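Local coordinates for protein dihydrodipicolinate synthase (Rhodopseudomonas palustris, PDB 3DZ1) that probably acts as a 4-hydroxy-tetrahydrodipicolinate synthase of the DapA family, an enzyme of lysine biosynthesis built on a TIM barrel, at residues I31-D36 against R69-A74; C43-L49 against M77-G82; I120-F124 against V154-I158; D206-E210 against R238-H242; P250-Y254 against E294-L299. All coordinates share one frame; numbering follows the deposited sequence.

The chain folds as a closed barrel of eight parallel strands ringed by helices, with more helices at its C-terminal end. Contacts 1 and 2 cross along the chain, since their segments alternate. Their centres lie 10 Å apart, and they touch where Phe70 of helix 60-73 packs on Val48, and Ala74, just past that helix, on Val79. Contact 3 joins two outer helices on the opposite side of the chain's centre from contact 1, with centres 33 Å apart. Contacts 4 and 5 come last. They share helix 238-255, have centres 20 Å apart, and both touch the second subunit. Along the chain the contacts thus pass from the barrel's helices and strands to the subunit interface.

Contact 1 (I31-D36 against R69-A74); sequences IDRLTD and RFIKRA
Helices 28-40 and 60-73 run side by side where Thr35 meets Arg73, with segment axes 9.5 Å apart at closest approach and a crossing angle of -43°. They are neighbours on the outer wall of the TIM barrel. Toward the strands the contact is mostly apolar. Ile31 CG2 sits over one face of the Phe70 ring, 3.4 Å from its centroid, as a CH-pi contact. Thr35 OG1 comes to the edge of the same ring. This hydroxyl also bonds to Ile31 O, which takes Thr35 N from the other face of its carbonyl plane.

Outward, two side-on salt bridges link the helices. Asp32 OD2 takes Arg69 NH2 on its syn lone pair, at 2.7 Å, and Arg69 NE meets Asp32 OD1. Carboxylate and guanidinium are nearly coplanar. One turn on, Arg73 NH2 reaches Asp36 OD2 at 2.6 Å, and Arg73 NE reaches Asp36 OD1 at 3.0 Å. Both arginine chains bend at chi2 (87° in Arg69, 74° in Arg73), which lays NE and NH2 alongside the carboxylates. Asp32 CB covers one face of the Arg73 guanidinium, so this group is held by its edge and packed on a face. The two ion pairs are joined by a water, which donates to Asp32 OD1 and accepts from Arg73 NH1, 3.2 Å from each.

Contact 2 (C43-L49 against M77-G82); sequences CEGVTVL and MQVIVG
Met77, modelled as selenomethionine, lies along Cys43, Glu44 and Val46. Its CB lies 3.6 Å from Glu44 O. CG turns to Cys43 O, and SE comes within 3.5 Å of that same Cys43 O. A bend at chi3 (-70°) then carries CE to Val46 CG2, 3.7 Å away. Beyond Met77 the segments form a parallel pair of strands. Val46 N bonds to Gln78 O, and Ile80 N to Val46 O at 2.8 Å. Val48 N bonds to Ile80 O, and Gly82 N to Val48 O. This is the strand pairing of a beta-alpha-beta unit in the TIM barrel, with helix 60-73 as the crossover. Thr47 and Ile80 share one face, and the nearest side-chain atoms of Thr47 and Met217, a predicted pyruvate-binding residue, are about 3 Å apart. Val46, Val48, Val79 and Val81 share the other face, toward the helices. There Val48 meets Phe70 and Val79 meets Ile71 of helix 60-73, while Met77 touches Thr35 and Ala39 of helix 28-40.

Contact 3 (I120-F124 against V154-I158); sequences ITTYF and VIRQI
Val154 O takes the backbone N of Ile158 at 2.9 Å, the shortest polar bond within these segments, and both residues turn their side chains' methyl groups to Ile120. No hydrogen bond crosses between the helices. Their segment axes pass 9.8 Å apart at 25°, as two outer helices of the TIM barrel. Ile120 CG2 touches Val154 CG1 and Ile158 CD1, each 3.8 Å away. Ile158 CD1 goes on to Phe124 CD2 at 3.7 Å, meeting the ring at a slant. Ile158 CG2 packs against Phe124 CB. The other pair lies further out. Thr121 holds OG1 between its backbone N and carbonyl carbon (chi1 54°), where it bonds to Asp117 O of its own helix. This leaves CG2 to face the second helix, and it comes 3.4 Å from Gln157 OE1. Gln157 is extended beyond CG, and CG and CD also lie against that methyl. On the barrel side, Phe124 and Ile158 both rest on Leu139 of strand 137-141, and both meet Trp137. The chemistry is therefore nearly all van der Waals: branched methyls and a ring join the helices, while the Thr121 hydroxyl is satisfied within its own helix.

Contact 4 (D206-E210 against R238-H242); sequences DFEME and RDLAH
Asp206 has CG between its backbone N and carbonyl carbon (chi1 58°), and His242 has CG anti to its carbonyl carbon (chi1 -79°); together these put the carboxylate beside the imidazole. Glu210 and Arg238 reach each other with extended chains. Glu210 OE2 is gripped twice. His242 NE2 donates to it at 2.7 Å, and Arg238 NE at 2.9 Å. The two donors come from opposite faces of the carboxylate plane. Arg238 NH2 completes a side-on salt bridge to Glu210 OE1 at 3.1 Å. His242 is thus held at NE2, in its ring plane. At its other nitrogen, a water lies 2.6 Å from ND1 and donates to Asp206 OD2. His242 CE1 also stands over one face of the Phe207 ring, off centre, while Arg238 NH2 lies at the edge of that ring. Partners also come from the second subunit: its Arg253 forms a salt bridge with Asp206, its Glu293 one with Arg238, and its Tyr297 meets His242 edge-to-face. The contact joins barrel helix 205-211 to helix 238-255, the first of the C-terminal helices that follow the TIM barrel in the DapA family, at a subunit interface.

Contact 5 (P250-Y254 against E294-L299); sequences PLIRY and EVDYLL
Leu251 and Leu298 meet in a contact that is mostly apolar, on helix segments that run roughly antiparallel (153°). Leu298 is a knob in a hole formed by Pro250, Leu251, Arg253 and Tyr254. Its CD1 packs on Tyr254 CB at 3.7 Å, and its CD2 on Pro250 CB at 4.0 Å. Leu251 CD2 meets Leu299 CD2, and Val295 CG2 lies 3.6 Å from Tyr254 CE2. One hydrogen bond crosses. Tyr254 OH donates to Glu294 OE1 at 2.6 Å, nearly along the C-O axis, with ring and carboxylate almost perpendicular. Tyr254 gets there because its CG is anti to the backbone N (chi1 -163°). Within segment 250-254, Arg253 NE bonds to Pro250 O at 2.7 Å, in the carbonyl plane. Polar pairs lead to the second subunit, whose Arg211 bridges Glu294. Besides its bridge to Asp206 there, Arg253 bonds through NH1 to Leu203 O of that subunit. The chemistry implies an apolar joint between two C-terminal helices, whose polar side chains also reach the second subunit.

Contact 1 (I31-D36 against R69-A74)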
# COMPACT_ATOMS: atom_id res chain seq x y z
N ILE A 31 -29.52 20.43 -7.61
CA ILE A 31 -29.82 19.16 -6.95
C ILE A 31 -31.23 18.73 -7.37
O ILE A 31 -31.45 17.57 -7.71
CB ILE A 31 -29.75 19.27 -5.41
CG1 ILE A 31 -28.28 19.41 -4.98
CG2 ILE A 31 -30.38 18.05 -4.76
CD1 ILE A 31 -28.09 19.62 -3.49
N ASP A 32 -32.16 19.68 -7.38
CA ASP A 32 -33.54 19.36 -7.78
C ASP A 32 -33.60 19.01 -9.26
O ASP A 32 -34.30 18.09 -9.66
CB ASP A 32 -34.48 20.55 -7.50
CG ASP A 32 -34.47 20.98 -6.04
OD1 ASP A 32 -34.38 20.11 -5.15
OD2 ASP A 32 -34.59 22.20 -5.80
N ARG A 33 -32.87 19.77 -10.07
CA ARG A 33 -32.84 19.55 -11.51
C ARG A 33 -32.28 18.16 -11.84
O ARG A 33 -32.81 17.46 -12.70
CB ARG A 33 -31.99 20.64 -12.17
CG ARG A 33 -32.01 20.65 -13.68
CD ARG A 33 -31.10 21.76 -14.17
NE ARG A 33 -31.52 23.06 -13.65
CZ ARG A 33 -30.69 23.99 -13.19
NH1 ARG A 33 -29.38 23.77 -13.17
NH2 ARG A 33 -31.17 25.15 -12.76
N LEU A 34 -31.21 17.78 -11.16
CA LEU A 34 -30.60 16.47 -11.36
C LEU A 34 -31.59 15.38 -10.97
O LEU A 34 -31.78 14.41 -11.69
CB LEU A 34 -29.34 16.32 -10.51
CG LEU A 34 -28.02 16.82 -11.09
CD1 LEU A 34 -26.91 16.67 -10.06
CD2 LEU A 34 -27.69 16.03 -12.35
N THR A 35 -32.22 15.55 -9.81
CA THR A 35 -33.17 14.58 -9.31
C THR A 35 -34.34 14.38 -10.27
O THR A 35 -34.74 13.24 -10.54
CB THR A 35 -33.73 14.99 -7.93
OG1 THR A 35 -32.65 15.14 -7.00
CG2 THR A 35 -34.69 13.93 -7.41
N ASP A 36 -34.90 15.48 -10.77
CA ASP A 36 -36.03 15.40 -11.70
C ASP A 36 -35.60 14.67 -12.96
O ASP A 36 -36.37 13.89 -13.54
CB ASP A 36 -36.51 16.80 -12.08
CG ASP A 36 -37.11 17.55 -10.91
OD1 ASP A 36 -37.56 16.89 -9.94
OD2 ASP A 36 -37.15 18.80 -10.96
N ARG A 69 -31.95 17.12 0.86
CA ARG A 69 -32.49 17.76 -0.34
C ARG A 69 -32.85 16.70 -1.37
O ARG A 69 -33.94 16.73 -1.96
CB ARG A 69 -31.47 18.73 -0.93
CG ARG A 69 -32.00 19.58 -2.08
CD ARG A 69 -32.66 20.84 -1.56
NE ARG A 69 -33.27 21.63 -2.63
CZ ARG A 69 -33.75 22.86 -2.46
NH1 ARG A 69 -33.69 23.43 -1.27
NH2 ARG A 69 -34.30 23.51 -3.47
N PHE A 70 -31.93 15.76 -1.60
CA PHE A 70 -32.14 14.69 -2.57
C PHE A 70 -33.27 13.75 -2.15
O PHE A 70 -34.11 13.37 -2.97
CB PHE A 70 -30.86 13.86 -2.74
CG PHE A 70 -29.88 14.43 -3.73
CD1 PHE A 70 -30.18 14.46 -5.08
CD2 PHE A 70 -28.65 14.91 -3.30
CE1 PHE A 70 -29.26 14.96 -6.01
CE2 PHE A 70 -27.72 15.41 -4.22
CZ PHE A 70 -28.03 15.44 -5.57
N ILE A 71 -33.28 13.38 -0.88
CA ILE A 71 -34.31 12.48 -0.36
C ILE A 71 -35.71 13.06 -0.55
O ILE A 71 -36.62 12.39 -1.03
CB ILE A 71 -34.07 12.16 1.13
CG1 ILE A 71 -32.76 11.39 1.30
CG2 ILE A 71 -35.22 11.32 1.68
CD1 ILE A 71 -32.36 11.14 2.74
N LYS A 72 -35.88 14.33 -0.18
CA LYS A 72 -37.18 14.98 -0.29
C LYS A 72 -37.64 15.19 -1.72
O LYS A 72 -38.84 15.19 -2.00
CB LYS A 72 -37.14 16.32 0.45
CG LYS A 72 -36.84 16.20 1.94
CD LYS A 72 -37.86 15.33 2.64
CE LYS A 72 -37.60 15.25 4.13
NZ LYS A 72 -38.62 14.40 4.81
N ARG A 73 -36.69 15.37 -2.64
CA ARG A 73 -37.02 15.61 -4.04
C ARG A 73 -37.38 14.33 -4.81
O ARG A 73 -38.29 14.34 -5.65
CB ARG A 73 -35.85 16.31 -4.73
CG ARG A 73 -36.15 16.81 -6.14
CD ARG A 73 -37.04 18.03 -6.10
NE ARG A 73 -37.32 18.54 -7.44
CZ ARG A 73 -37.93 19.70 -7.68
NH1 ARG A 73 -38.33 20.46 -6.67
NH2 ARG A 73 -38.15 20.09 -8.93
N ALA A 74 -36.67 13.24 -4.53
CA ALA A 74 -36.91 11.97 -5.21
C ALA A 74 -38.06 11.19 -4.59
O ALA A 74 -37.88 10.06 -4.12
CB ALA A 74 -35.64 11.13 -5.21
O HOH W 1 -37.15 20.73 -3.70

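Contact 2 (C43-L49 against M77-G82)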
# COMPACT_ATOMS: atom_id res chain seq x y z
N CYS A 43 -34.69 6.14 -14.00
CA CYS A 43 -33.83 5.64 -12.92
C CYS A 43 -34.71 5.15 -11.77
O CYS A 43 -35.73 5.78 -11.46
CB CYS A 43 -32.89 6.73 -12.42
SG CYS A 43 -31.55 7.16 -13.56
N GLU A 44 -34.33 4.04 -11.15
CA GLU A 44 -35.09 3.49 -10.03
C GLU A 44 -34.65 4.09 -8.71
O GLU A 44 -35.38 4.06 -7.71
CB GLU A 44 -34.94 1.96 -9.98
CG GLU A 44 -35.63 1.33 -8.77
CD GLU A 44 -35.89 -0.16 -8.95
OE1 GLU A 44 -36.51 -0.53 -9.98
OE2 GLU A 44 -35.49 -0.96 -8.07
N GLY A 45 -33.44 4.65 -8.69
CA GLY A 45 -32.95 5.23 -7.46
C GLY A 45 -31.78 6.16 -7.66
O GLY A 45 -31.28 6.33 -8.78
N VAL A 46 -31.34 6.76 -6.56
CA VAL A 46 -30.22 7.70 -6.59
C VAL A 46 -29.36 7.47 -5.36
O VAL A 46 -29.87 7.28 -4.26
CB VAL A 46 -30.73 9.17 -6.58
CG1 VAL A 46 -29.56 10.13 -6.78
CG2 VAL A 46 -31.78 9.37 -7.68
N THR A 47 -28.04 7.47 -5.55
CA THR A 47 -27.11 7.30 -4.44
C THR A 47 -26.45 8.67 -4.25
O THR A 47 -26.01 9.28 -5.22
CB THR A 47 -26.07 6.21 -4.75
OG1 THR A 47 -26.75 4.96 -4.93
CG2 THR A 47 -25.07 6.08 -3.61
N VAL A 48 -26.41 9.15 -3.01
CA VAL A 48 -25.84 10.46 -2.74
C VAL A 48 -24.70 10.47 -1.74
O VAL A 48 -24.50 9.51 -1.00
CB VAL A 48 -26.94 11.44 -2.25
CG1 VAL A 48 -28.02 11.57 -3.30
CG2 VAL A 48 -27.53 10.95 -0.94
N LEU A 49 -23.97 11.58 -1.73
CA LEU A 49 -22.82 11.77 -0.84
C LEU A 49 -21.70 10.81 -1.20
O LEU A 49 -21.53 10.45 -2.36
CB LEU A 49 -23.24 11.61 0.63
CG LEU A 49 -24.26 12.67 1.09
CD1 LEU A 49 -24.54 12.51 2.57
CD2 LEU A 49 -23.71 14.06 0.80
N MSE A 77 -38.52 7.67 -6.10
CA MSE A 77 -37.34 6.82 -6.21
C MSE A 77 -36.73 6.52 -4.84
O MSE A 77 -36.93 7.26 -3.88
CB MSE A 77 -36.28 7.49 -7.08
CG MSE A 77 -36.71 7.77 -8.50
SE MSE A 77 -35.27 8.59 -9.50
CE MSE A 77 -35.25 10.32 -8.62
N GLN A 78 -35.98 5.43 -4.77
CA GLN A 78 -35.32 5.05 -3.53
C GLN A 78 -33.96 5.74 -3.49
O GLN A 78 -33.17 5.62 -4.43
CB GLN A 78 -35.15 3.53 -3.48
CG GLN A 78 -36.46 2.76 -3.60
CD GLN A 78 -36.27 1.25 -3.58
OE1 GLN A 78 -35.59 0.68 -4.45
NE2 GLN A 78 -36.88 0.59 -2.60
N VAL A 79 -33.69 6.48 -2.42
CA VAL A 79 -32.42 7.19 -2.30
C VAL A 79 -31.51 6.52 -1.27
O VAL A 79 -31.90 6.28 -0.13
CB VAL A 79 -32.63 8.67 -1.90
CG1 VAL A 79 -31.29 9.33 -1.60
CG2 VAL A 79 -33.32 9.40 -3.03
N ILE A 80 -30.29 6.22 -1.70
CA ILE A 80 -29.30 5.57 -0.85
C ILE A 80 -28.24 6.59 -0.45
O ILE A 80 -27.66 7.26 -1.30
CB ILE A 80 -28.64 4.40 -1.60
CG1 ILE A 80 -29.70 3.37 -1.98
CG2 ILE A 80 -27.55 3.77 -0.75
CD1 ILE A 80 -29.24 2.38 -3.01
N VAL A 81 -27.98 6.71 0.84
CA VAL A 81 -26.99 7.66 1.32
C VAL A 81 -25.71 6.95 1.74
O VAL A 81 -25.74 6.00 2.52
CB VAL A 81 -27.53 8.48 2.51
CG1 VAL A 81 -26.50 9.53 2.93
CG2 VAL A 81 -28.86 9.14 2.12
N GLY A 82 -24.58 7.40 1.20
CA GLY A 82 -23.31 6.80 1.57
C GLY A 82 -23.00 7.27 2.97
O GLY A 82 -23.05 8.47 3.24

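Contact 3 (I120-F124 against V154-I158)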
# COMPACT_ATOMS: atom_id res chain seq x y z
N ILE A 120 -12.38 -7.99 8.07
CA ILE A 120 -13.47 -7.54 7.22
C ILE A 120 -14.84 -7.88 7.80
O ILE A 120 -15.69 -7.00 7.96
CB ILE A 120 -13.36 -8.14 5.79
CG1 ILE A 120 -12.08 -7.61 5.13
CG2 ILE A 120 -14.57 -7.75 4.94
CD1 ILE A 120 -11.75 -8.27 3.81
N THR A 121 -15.07 -9.14 8.15
CA THR A 121 -16.36 -9.52 8.70
C THR A 121 -16.62 -8.84 10.04
O THR A 121 -17.75 -8.44 10.33
CB THR A 121 -16.50 -11.05 8.85
OG1 THR A 121 -15.40 -11.56 9.62
CG2 THR A 121 -16.50 -11.72 7.49
N THR A 122 -15.58 -8.68 10.85
CA THR A 122 -15.75 -8.02 12.13
C THR A 122 -16.15 -6.56 11.95
O THR A 122 -17.04 -6.07 12.65
CB THR A 122 -14.46 -8.09 12.97
OG1 THR A 122 -14.27 -9.43 13.44
CG2 THR A 122 -14.53 -7.14 14.17
N TYR A 123 -15.50 -5.87 11.03
CA TYR A 123 -15.81 -4.47 10.80
C TYR A 123 -17.29 -4.25 10.49
O TYR A 123 -17.93 -3.38 11.08
CB TYR A 123 -15.00 -3.90 9.63
CG TYR A 123 -15.37 -2.47 9.34
CD1 TYR A 123 -14.93 -1.44 10.17
CD2 TYR A 123 -16.26 -2.16 8.31
CE1 TYR A 123 -15.36 -0.13 9.98
CE2 TYR A 123 -16.69 -0.85 8.11
CZ TYR A 123 -16.24 0.16 8.95
OH TYR A 123 -16.69 1.45 8.78
N PHE A 124 -17.82 -5.04 9.57
CA PHE A 124 -19.21 -4.88 9.20
C PHE A 124 -20.20 -5.24 10.30
O PHE A 124 -21.29 -4.67 10.35
CB PHE A 124 -19.48 -5.62 7.90
CG PHE A 124 -18.92 -4.90 6.70
CD1 PHE A 124 -19.43 -3.67 6.32
CD2 PHE A 124 -17.80 -5.40 6.03
CE1 PHE A 124 -18.85 -2.94 5.29
CE2 PHE A 124 -17.21 -4.68 5.00
CZ PHE A 124 -17.74 -3.45 4.63
N VAL A 154 -16.51 -14.31 1.58
CA VAL A 154 -16.48 -13.27 2.60
C VAL A 154 -17.73 -12.41 2.45
O VAL A 154 -18.36 -12.02 3.44
CB VAL A 154 -15.21 -12.38 2.46
CG1 VAL A 154 -15.42 -11.05 3.20
CG2 VAL A 154 -14.01 -13.10 3.06
N ILE A 155 -18.09 -12.12 1.21
CA ILE A 155 -19.28 -11.33 0.96
C ILE A 155 -20.49 -12.08 1.49
O ILE A 155 -21.34 -11.50 2.18
CB ILE A 155 -19.47 -11.07 -0.55
CG1 ILE A 155 -18.38 -10.10 -1.04
CG2 ILE A 155 -20.87 -10.50 -0.83
CD1 ILE A 155 -18.34 -9.90 -2.54
N ARG A 156 -20.57 -13.38 1.19
CA ARG A 156 -21.68 -14.20 1.66
C ARG A 156 -21.81 -14.15 3.18
O ARG A 156 -22.91 -14.04 3.72
CB ARG A 156 -21.51 -15.65 1.20
CG ARG A 156 -22.57 -16.60 1.77
CD ARG A 156 -22.41 -18.01 1.22
NE ARG A 156 -21.13 -18.59 1.60
CZ ARG A 156 -20.69 -19.77 1.17
NH1 ARG A 156 -21.43 -20.50 0.34
NH2 ARG A 156 -19.51 -20.22 1.56
N GLN A 157 -20.67 -14.24 3.87
CA GLN A 157 -20.66 -14.20 5.32
C GLN A 157 -21.16 -12.86 5.84
O GLN A 157 -21.96 -12.80 6.78
CB GLN A 157 -19.24 -14.48 5.84
CG GLN A 157 -19.08 -14.35 7.34
CD GLN A 157 -17.86 -15.10 7.84
OE1 GLN A 157 -16.82 -15.12 7.19
NE2 GLN A 157 -17.98 -15.70 9.02
N ILE A 158 -20.67 -11.77 5.25
CA ILE A 158 -21.08 -10.43 5.65
C ILE A 158 -22.59 -10.28 5.55
O ILE A 158 -23.24 -9.77 6.46
CB ILE A 158 -20.44 -9.35 4.74
CG1 ILE A 158 -18.93 -9.33 4.94
CG2 ILE A 158 -21.04 -7.98 5.05
CD1 ILE A 158 -18.19 -8.45 3.95

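Contact 4 (D206-E210 against R238-H242)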
# COMPACT_ATOMS: atom_id res chain seq x y z
N ASP A 206 -22.01 -4.39 -19.74
CA ASP A 206 -22.55 -5.25 -20.77
C ASP A 206 -22.54 -6.72 -20.37
O ASP A 206 -23.56 -7.41 -20.47
CB ASP A 206 -21.81 -5.03 -22.10
CG ASP A 206 -20.32 -5.29 -22.01
OD1 ASP A 206 -19.73 -5.16 -20.92
OD2 ASP A 206 -19.72 -5.61 -23.06
N PHE A 207 -21.40 -7.20 -19.87
CA PHE A 207 -21.30 -8.59 -19.46
C PHE A 207 -21.80 -8.83 -18.05
O PHE A 207 -22.23 -9.93 -17.72
CB PHE A 207 -19.86 -9.08 -19.63
CG PHE A 207 -19.46 -9.28 -21.07
CD1 PHE A 207 -20.07 -10.26 -21.84
CD2 PHE A 207 -18.49 -8.48 -21.66
CE1 PHE A 207 -19.73 -10.44 -23.18
CE2 PHE A 207 -18.14 -8.64 -23.00
CZ PHE A 207 -18.76 -9.63 -23.76
N GLU A 208 -21.75 -7.80 -17.20
CA GLU A 208 -22.22 -7.95 -15.84
C GLU A 208 -23.71 -8.29 -15.84
O GLU A 208 -24.18 -9.08 -15.01
CB GLU A 208 -21.95 -6.68 -15.04
CG GLU A 208 -20.50 -6.55 -14.61
CD GLU A 208 -20.13 -5.14 -14.20
OE1 GLU A 208 -19.10 -4.98 -13.52
OE2 GLU A 208 -20.87 -4.20 -14.56
N MSE A 209 -24.45 -7.71 -16.77
CA MSE A 209 -25.88 -7.99 -16.86
C MSE A 209 -26.07 -9.44 -17.28
O MSE A 209 -26.95 -10.13 -16.76
CB MSE A 209 -26.56 -7.06 -17.87
CG MSE A 209 -26.64 -5.60 -17.44
SE MSE A 209 -27.36 -5.31 -15.65
CE MSE A 209 -29.10 -6.14 -15.88
N GLU A 210 -25.23 -9.91 -18.20
CA GLU A 210 -25.33 -11.30 -18.66
C GLU A 210 -25.02 -12.28 -17.53
O GLU A 210 -25.61 -13.37 -17.46
CB GLU A 210 -24.38 -11.53 -19.84
CG GLU A 210 -24.67 -10.62 -21.04
CD GLU A 210 -23.85 -10.96 -22.27
OE1 GLU A 210 -22.97 -11.84 -22.18
OE2 GLU A 210 -24.08 -10.33 -23.32
N ARG A 238 -29.21 -9.30 -26.79
CA ARG A 238 -27.76 -9.20 -26.70
C ARG A 238 -27.09 -8.23 -27.67
O ARG A 238 -26.30 -7.38 -27.25
CB ARG A 238 -27.12 -10.58 -26.85
CG ARG A 238 -25.73 -10.66 -26.20
CD ARG A 238 -25.04 -12.00 -26.42
NE ARG A 238 -23.89 -12.14 -25.54
CZ ARG A 238 -22.99 -13.12 -25.62
NH1 ARG A 238 -23.09 -14.05 -26.55
NH2 ARG A 238 -21.98 -13.16 -24.75
N ASP A 239 -27.38 -8.36 -28.96
CA ASP A 239 -26.75 -7.48 -29.94
C ASP A 239 -27.14 -6.03 -29.74
O ASP A 239 -26.28 -5.15 -29.81
CB ASP A 239 -27.10 -7.92 -31.37
CG ASP A 239 -26.50 -9.27 -31.74
OD1 ASP A 239 -25.54 -9.70 -31.06
OD2 ASP A 239 -26.96 -9.89 -32.72
N LEU A 240 -28.41 -5.76 -29.49
CA LEU A 240 -28.86 -4.39 -29.29
C LEU A 240 -28.21 -3.80 -28.04
O LEU A 240 -27.76 -2.65 -28.04
CB LEU A 240 -30.38 -4.32 -29.15
CG LEU A 240 -31.18 -4.73 -30.38
CD1 LEU A 240 -32.67 -4.54 -30.13
CD2 LEU A 240 -30.74 -3.91 -31.58
N ALA A 241 -28.16 -4.59 -26.98
CA ALA A 241 -27.57 -4.15 -25.73
C ALA A 241 -26.09 -3.81 -25.93
O ALA A 241 -25.64 -2.74 -25.53
CB ALA A 241 -27.71 -5.23 -24.66
N HIS A 242 -25.35 -4.73 -26.55
CA HIS A 242 -23.93 -4.49 -26.80
C HIS A 242 -23.67 -3.38 -27.82
O HIS A 242 -22.64 -2.70 -27.75
CB HIS A 242 -23.25 -5.79 -27.25
CG HIS A 242 -22.94 -6.72 -26.12
ND1 HIS A 242 -21.72 -6.73 -25.48
CD2 HIS A 242 -23.71 -7.62 -25.47
CE1 HIS A 242 -21.75 -7.60 -24.49
NE2 HIS A 242 -22.95 -8.16 -24.46
O HOH W 2 -19.61 -5.23 -26.02

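Contact 5 (P250-Y254 against E294-L299)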
# COMPACT_ATOMS: atom_id res chain seq x y z
N PRO A 250 -16.46 4.40 -25.44
CA PRO A 250 -15.36 5.37 -25.55
C PRO A 250 -15.46 6.46 -24.48
O PRO A 250 -14.45 6.82 -23.87
CB PRO A 250 -15.54 5.93 -26.96
CG PRO A 250 -16.04 4.74 -27.71
CD PRO A 250 -17.09 4.19 -26.76
N LEU A 251 -16.66 6.96 -24.24
CA LEU A 251 -16.86 8.00 -23.23
C LEU A 251 -16.87 7.40 -21.84
O LEU A 251 -16.39 8.01 -20.88
CB LEU A 251 -18.16 8.77 -23.48
CG LEU A 251 -18.47 9.91 -22.52
CD1 LEU A 251 -17.34 10.94 -22.55
CD2 LEU A 251 -19.80 10.56 -22.91
N ILE A 252 -17.43 6.20 -21.70
CA ILE A 252 -17.45 5.53 -20.41
C ILE A 252 -16.01 5.38 -19.92
O ILE A 252 -15.69 5.67 -18.77
CB ILE A 252 -18.10 4.13 -20.52
CG1 ILE A 252 -19.61 4.28 -20.68
CG2 ILE A 252 -17.74 3.29 -19.28
CD1 ILE A 252 -20.34 2.97 -20.98
N ARG A 253 -15.12 4.92 -20.80
CA ARG A 253 -13.73 4.73 -20.39
C ARG A 253 -12.99 6.05 -20.17
O ARG A 253 -12.10 6.11 -19.32
CB ARG A 253 -12.97 3.85 -21.39
CG ARG A 253 -12.82 4.40 -22.77
CD ARG A 253 -11.61 5.33 -22.91
NE ARG A 253 -11.83 6.21 -24.04
CZ ARG A 253 -10.98 6.40 -25.04
NH1 ARG A 253 -9.83 5.76 -25.08
NH2 ARG A 253 -11.32 7.22 -26.03
N TYR A 254 -13.35 7.09 -20.90
CA TYR A 254 -12.69 8.38 -20.71
C TYR A 254 -13.03 8.93 -19.32
O TYR A 254 -12.17 9.46 -18.62
CB TYR A 254 -13.12 9.40 -21.78
CG TYR A 254 -12.17 10.58 -21.89
CD1 TYR A 254 -11.13 10.59 -22.82
CD2 TYR A 254 -12.29 11.68 -21.03
CE1 TYR A 254 -10.23 11.66 -22.89
CE2 TYR A 254 -11.40 12.74 -21.09
CZ TYR A 254 -10.37 12.73 -22.02
OH TYR A 254 -9.48 13.78 -22.07
N GLU A 294 -11.50 16.86 -26.34
CA GLU A 294 -11.54 15.41 -26.51
C GLU A 294 -12.89 14.86 -26.06
O GLU A 294 -13.46 13.99 -26.72
CB GLU A 294 -10.39 14.76 -25.73
CG GLU A 294 -9.01 15.27 -26.15
CD GLU A 294 -7.88 14.69 -25.33
OE1 GLU A 294 -8.05 14.56 -24.10
OE2 GLU A 294 -6.82 14.38 -25.91
N VAL A 295 -13.39 15.36 -24.94
CA VAL A 295 -14.69 14.92 -24.44
C VAL A 295 -15.75 15.34 -25.45
O VAL A 295 -16.66 14.57 -25.77
CB VAL A 295 -15.02 15.55 -23.07
CG1 VAL A 295 -16.47 15.23 -22.68
CG2 VAL A 295 -14.06 15.03 -22.01
N ASP A 296 -15.64 16.56 -25.96
CA ASP A 296 -16.59 17.06 -26.95
C ASP A 296 -16.58 16.17 -28.19
O ASP A 296 -17.63 15.90 -28.78
CB ASP A 296 -16.24 18.49 -27.38
CG ASP A 296 -16.52 19.52 -26.30
OD1 ASP A 296 -17.23 19.19 -25.33
OD2 ASP A 296 -16.02 20.66 -26.43
N TYR A 297 -15.40 15.71 -28.58
CA TYR A 297 -15.27 14.85 -29.75
C TYR A 297 -16.04 13.55 -29.53
O TYR A 297 -16.79 13.10 -30.40
CB TYR A 297 -13.80 14.53 -30.03
CG TYR A 297 -13.58 13.69 -31.27
CD1 TYR A 297 -13.90 14.19 -32.54
CD2 TYR A 297 -13.07 12.41 -31.18
CE1 TYR A 297 -13.70 13.41 -33.69
CE2 TYR A 297 -12.86 11.62 -32.32
CZ TYR A 297 -13.18 12.13 -33.57
OH TYR A 297 -12.97 11.36 -34.69
N LEU A 298 -15.85 12.94 -28.36
CA LEU A 298 -16.54 11.70 -28.04
C LEU A 298 -18.05 11.92 -28.03
O LEU A 298 -18.81 11.09 -28.53
CB LEU A 298 -16.08 11.17 -26.68
CG LEU A 298 -14.60 10.75 -26.59
CD1 LEU A 298 -14.29 10.27 -25.18
CD2 LEU A 298 -14.31 9.66 -27.61
N LEU A 299 -18.47 13.05 -27.46
CA LEU A 299 -19.89 13.39 -27.40
C LEU A 299 -20.48 13.52 -28.80
O LEU A 299 -21.61 13.07 -29.04
CB LEU A 299 -20.08 14.71 -26.64
CG LEU A 299 -19.86 14.68 -25.13
CD1 LEU A 299 -19.89 16.10 -24.56
CD2 LEU A 299 -20.94 13.82 -24.48